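Bromodomain protein, putative (Plasmodium falciparum 3D7, PDB 4PY6) probably binds acetylated lysines, as bromodomains do, through a pocket that also accepts a pteridinone ligand. Local coordinates at residues Q22-N30 with W129-F140. Residues are numbered along the deposited sequence; the frame is centred on the assembly and turned at random.
Sequences QWEKILRDN and WNKWKEKINNNF
Trp23 meets Asn139 and Phe140 where helix 112-138 runs out. Its CB lies by the backbone oxygens of Ile136 and Asn139. Chi1 of 66° sets CG between backbone N and carbonyl carbon, with the indole beside Phe140. Asn139 O lies near the indole plane, 3.6 Å from CD1. NE1 sits 3.6 Å from Phe140 CD1, which is over one indole face and also near CE2. At the far edge, CE3 and CZ3 meet Leu27 CD1 in plane. The Phe140 edge faces the five-membered ring in a T-shaped pair. Glu24 CG sits over the opposite face, toward its rim. Water 1 accepts from Trp23 N and donates to Asn139 O.

Ile26 fills the middle with two branches. CG2 touches Trp132 CE3 at 3.7 Å and Ile136 CG1. CD1 packs on Asn139 ND2, which donates a hydrogen bond to Lys135 O (2.8 Å). Leu27 CD2 reaches both Trp129 CZ3 and Ile136 CD1.

Asn30 stacks on Trp132 with its amide tilted 29° from the ring, CB over the face in a CH-pi contact and ND2 near CZ2. Water 2 links Asn30 O to Trp132 NE1.

Segments 22-30 and 129-138 run nearly antiparallel, at 159°, pairing the first and last helices of the left-handed four-helix bromodomain bundle, at the end away from the ligand pocket. Helix 87-104 packs against both through Pro87 and Phe90, and Leu79 of helix 72-81 touches Leu27.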
# COMPACT_ATOMS: atom_id res chain seq x y z
N GLN A 22 -6.53 -24.72 4.14
CA GLN A 22 -7.07 -23.74 3.19
C GLN A 22 -6.91 -22.29 3.67
O GLN A 22 -6.54 -21.45 2.85
CB GLN A 22 -8.52 -24.07 2.77
CG GLN A 22 -9.00 -23.31 1.52
CD GLN A 22 -8.21 -23.56 0.25
OE1 GLN A 22 -7.67 -24.64 0.00
NE2 GLN A 22 -8.15 -22.55 -0.61
N TRP A 23 -7.11 -22.01 4.98
CA TRP A 23 -6.92 -20.66 5.53
C TRP A 23 -5.46 -20.20 5.45
O TRP A 23 -5.22 -19.02 5.19
CB TRP A 23 -7.51 -20.50 6.94
CG TRP A 23 -6.85 -21.30 8.02
CD1 TRP A 23 -7.25 -22.51 8.51
CD2 TRP A 23 -5.71 -20.91 8.81
NE1 TRP A 23 -6.42 -22.91 9.52
CE2 TRP A 23 -5.45 -21.96 9.72
CE3 TRP A 23 -4.85 -19.80 8.81
CZ2 TRP A 23 -4.39 -21.92 10.63
CZ3 TRP A 23 -3.79 -19.76 9.70
CH2 TRP A 23 -3.57 -20.81 10.60
N GLU A 24 -4.50 -21.14 5.63
CA GLU A 24 -3.06 -20.88 5.53
C GLU A 24 -2.66 -20.54 4.09
O GLU A 24 -1.77 -19.72 3.88
CB GLU A 24 -2.25 -22.10 6.02
CG GLU A 24 -2.36 -22.39 7.51
CD GLU A 24 -1.60 -23.61 7.99
OE1 GLU A 24 -1.83 -24.72 7.44
OE2 GLU A 24 -0.81 -23.48 8.95
N LYS A 25 -3.33 -21.18 3.10
CA LYS A 25 -3.11 -20.97 1.66
C LYS A 25 -3.57 -19.57 1.21
O LYS A 25 -2.93 -18.98 0.34
CB LYS A 25 -3.82 -22.05 0.83
CG LYS A 25 -3.07 -23.38 0.78
CD LYS A 25 -3.87 -24.43 0.02
CE LYS A 25 -3.15 -25.75 -0.04
NZ LYS A 25 -3.99 -26.81 -0.65
N ILE A 26 -4.69 -19.07 1.79
CA ILE A 26 -5.25 -17.75 1.50
C ILE A 26 -4.28 -16.66 1.99
O ILE A 26 -4.03 -15.70 1.27
CB ILE A 26 -6.70 -17.57 2.07
CG1 ILE A 26 -7.67 -18.63 1.49
CG2 ILE A 26 -7.25 -16.15 1.80
CD1 ILE A 26 -8.87 -18.98 2.39
N LEU A 27 -3.71 -16.84 3.20
CA LEU A 27 -2.75 -15.89 3.77
C LEU A 27 -1.46 -15.85 2.96
O LEU A 27 -0.90 -14.78 2.76
CB LEU A 27 -2.43 -16.21 5.24
CG LEU A 27 -3.60 -16.34 6.22
CD1 LEU A 27 -3.13 -16.80 7.57
CD2 LEU A 27 -4.37 -15.04 6.35
N ARG A 28 -1.01 -17.02 2.48
CA ARG A 28 0.20 -17.19 1.69
C ARG A 28 0.10 -16.59 0.29
O ARG A 28 0.98 -15.82 -0.09
CB ARG A 28 0.59 -18.68 1.63
CG ARG A 28 1.88 -18.99 0.86
CD ARG A 28 2.04 -20.48 0.60
NE ARG A 28 1.02 -21.00 -0.31
CZ ARG A 28 0.87 -22.28 -0.62
NH1 ARG A 28 1.67 -23.20 -0.08
NH2 ARG A 28 -0.09 -22.66 -1.46
N ASP A 29 -0.94 -16.96 -0.48
CA ASP A 29 -1.11 -16.54 -1.87
C ASP A 29 -1.90 -15.26 -2.13
O ASP A 29 -1.63 -14.58 -3.12
CB ASP A 29 -1.68 -17.70 -2.71
CG ASP A 29 -0.90 -19.00 -2.60
OD1 ASP A 29 0.33 -18.97 -2.82
OD2 ASP A 29 -1.52 -20.04 -2.33
N ASN A 30 -2.88 -14.94 -1.28
CA ASN A 30 -3.73 -13.76 -1.48
C ASN A 30 -3.39 -12.54 -0.61
O ASN A 30 -3.85 -11.44 -0.92
CB ASN A 30 -5.22 -14.14 -1.38
CG ASN A 30 -5.62 -15.29 -2.28
OD1 ASN A 30 -5.70 -16.44 -1.85
ND2 ASN A 30 -5.87 -15.00 -3.55
N TRP A 129 -6.27 -7.77 4.17
CA TRP A 129 -6.84 -8.51 5.29
C TRP A 129 -8.36 -8.31 5.33
O TRP A 129 -9.08 -9.28 5.55
CB TRP A 129 -6.20 -8.10 6.63
CG TRP A 129 -6.73 -8.84 7.81
CD1 TRP A 129 -7.70 -8.42 8.67
CD2 TRP A 129 -6.36 -10.16 8.24
NE1 TRP A 129 -7.95 -9.38 9.62
CE2 TRP A 129 -7.13 -10.46 9.38
CE3 TRP A 129 -5.43 -11.10 7.78
CZ2 TRP A 129 -7.01 -11.67 10.07
CZ3 TRP A 129 -5.30 -12.30 8.47
CH2 TRP A 129 -6.09 -12.58 9.60
N ASN A 130 -8.83 -7.07 5.10
CA ASN A 130 -10.25 -6.72 5.08
C ASN A 130 -10.99 -7.37 3.91
O ASN A 130 -12.13 -7.82 4.07
CB ASN A 130 -10.43 -5.20 5.05
CG ASN A 130 -11.25 -4.65 6.19
OD1 ASN A 130 -12.42 -4.28 6.02
ND2 ASN A 130 -10.65 -4.57 7.37
N LYS A 131 -10.34 -7.43 2.73
CA LYS A 131 -10.85 -8.03 1.50
C LYS A 131 -11.02 -9.55 1.65
O LYS A 131 -11.98 -10.11 1.12
CB LYS A 131 -9.90 -7.69 0.33
CG LYS A 131 -10.36 -8.15 -1.05
CD LYS A 131 -9.21 -8.12 -2.04
CE LYS A 131 -9.50 -8.92 -3.30
NZ LYS A 131 -10.45 -8.23 -4.20
N TRP A 132 -10.09 -10.21 2.36
CA TRP A 132 -10.08 -11.66 2.53
C TRP A 132 -10.57 -12.24 3.86
O TRP A 132 -10.78 -13.46 3.93
CB TRP A 132 -8.71 -12.23 2.13
CG TRP A 132 -8.41 -12.10 0.67
CD1 TRP A 132 -7.73 -11.08 0.07
CD2 TRP A 132 -8.81 -12.99 -0.37
NE1 TRP A 132 -7.67 -11.29 -1.28
CE2 TRP A 132 -8.33 -12.45 -1.59
CE3 TRP A 132 -9.54 -14.19 -0.40
CZ2 TRP A 132 -8.54 -13.09 -2.82
CZ3 TRP A 132 -9.74 -14.82 -1.63
CH2 TRP A 132 -9.24 -14.27 -2.81
N LYS A 133 -10.78 -11.41 4.91
CA LYS A 133 -11.21 -11.86 6.25
C LYS A 133 -12.47 -12.73 6.30
O LYS A 133 -12.59 -13.57 7.19
CB LYS A 133 -11.24 -10.72 7.29
CG LYS A 133 -12.38 -9.70 7.12
CD LYS A 133 -12.23 -8.48 8.06
CE LYS A 133 -12.44 -8.76 9.54
NZ LYS A 133 -13.84 -9.13 9.86
N GLU A 134 -13.40 -12.53 5.34
CA GLU A 134 -14.65 -13.29 5.20
C GLU A 134 -14.33 -14.75 4.86
O GLU A 134 -14.78 -15.65 5.56
CB GLU A 134 -15.54 -12.65 4.13
CG GLU A 134 -16.95 -13.22 4.04
CD GLU A 134 -17.60 -13.08 2.68
OE1 GLU A 134 -17.80 -14.12 2.01
OE2 GLU A 134 -17.91 -11.93 2.28
N LYS A 135 -13.53 -14.97 3.78
CA LYS A 135 -13.13 -16.30 3.32
C LYS A 135 -12.17 -16.98 4.29
O LYS A 135 -12.21 -18.21 4.43
CB LYS A 135 -12.55 -16.24 1.90
CG LYS A 135 -13.64 -16.22 0.83
CD LYS A 135 -13.07 -16.13 -0.57
CE LYS A 135 -14.13 -16.27 -1.64
NZ LYS A 135 -15.01 -15.07 -1.73
N ILE A 136 -11.32 -16.19 4.99
CA ILE A 136 -10.36 -16.65 5.99
C ILE A 136 -11.11 -17.27 7.19
O ILE A 136 -10.78 -18.38 7.60
CB ILE A 136 -9.40 -15.49 6.40
CG1 ILE A 136 -8.33 -15.25 5.32
CG2 ILE A 136 -8.74 -15.74 7.76
CD1 ILE A 136 -7.70 -13.84 5.32
N ASN A 137 -12.14 -16.55 7.70
CA ASN A 137 -12.98 -16.99 8.82
C ASN A 137 -13.82 -18.21 8.43
O ASN A 137 -13.98 -19.12 9.24
CB ASN A 137 -13.88 -15.84 9.29
CG ASN A 137 -14.64 -16.11 10.57
OD1 ASN A 137 -14.08 -16.47 11.61
ND2 ASN A 137 -15.95 -15.88 10.53
N ASN A 138 -14.33 -18.24 7.18
CA ASN A 138 -15.13 -19.33 6.63
C ASN A 138 -14.32 -20.62 6.46
O ASN A 138 -14.87 -21.70 6.62
CB ASN A 138 -15.78 -18.92 5.31
CG ASN A 138 -16.85 -19.87 4.84
OD1 ASN A 138 -17.94 -19.98 5.42
ND2 ASN A 138 -16.58 -20.59 3.76
N ASN A 139 -13.01 -20.49 6.12
CA ASN A 139 -12.11 -21.63 5.95
C ASN A 139 -11.38 -22.05 7.24
O ASN A 139 -10.57 -22.97 7.22
CB ASN A 139 -11.14 -21.40 4.79
CG ASN A 139 -11.79 -21.57 3.44
OD1 ASN A 139 -12.01 -22.69 2.97
ND2 ASN A 139 -12.12 -20.46 2.79
N PHE A 140 -11.70 -21.38 8.36
CA PHE A 140 -11.11 -21.69 9.66
C PHE A 140 -12.17 -22.22 10.63
O PHE A 140 -13.17 -21.55 10.88
CB PHE A 140 -10.36 -20.47 10.24
CG PHE A 140 -9.83 -20.67 11.64
CD1 PHE A 140 -8.74 -21.51 11.89
CD2 PHE A 140 -10.41 -20.03 12.73
CE1 PHE A 140 -8.26 -21.71 13.18
CE2 PHE A 140 -9.93 -20.22 14.02
CZ PHE A 140 -8.86 -21.06 14.24
O HOH W 1 -8.56 -24.53 6.32
O HOH W 2 -5.58 -10.83 -2.96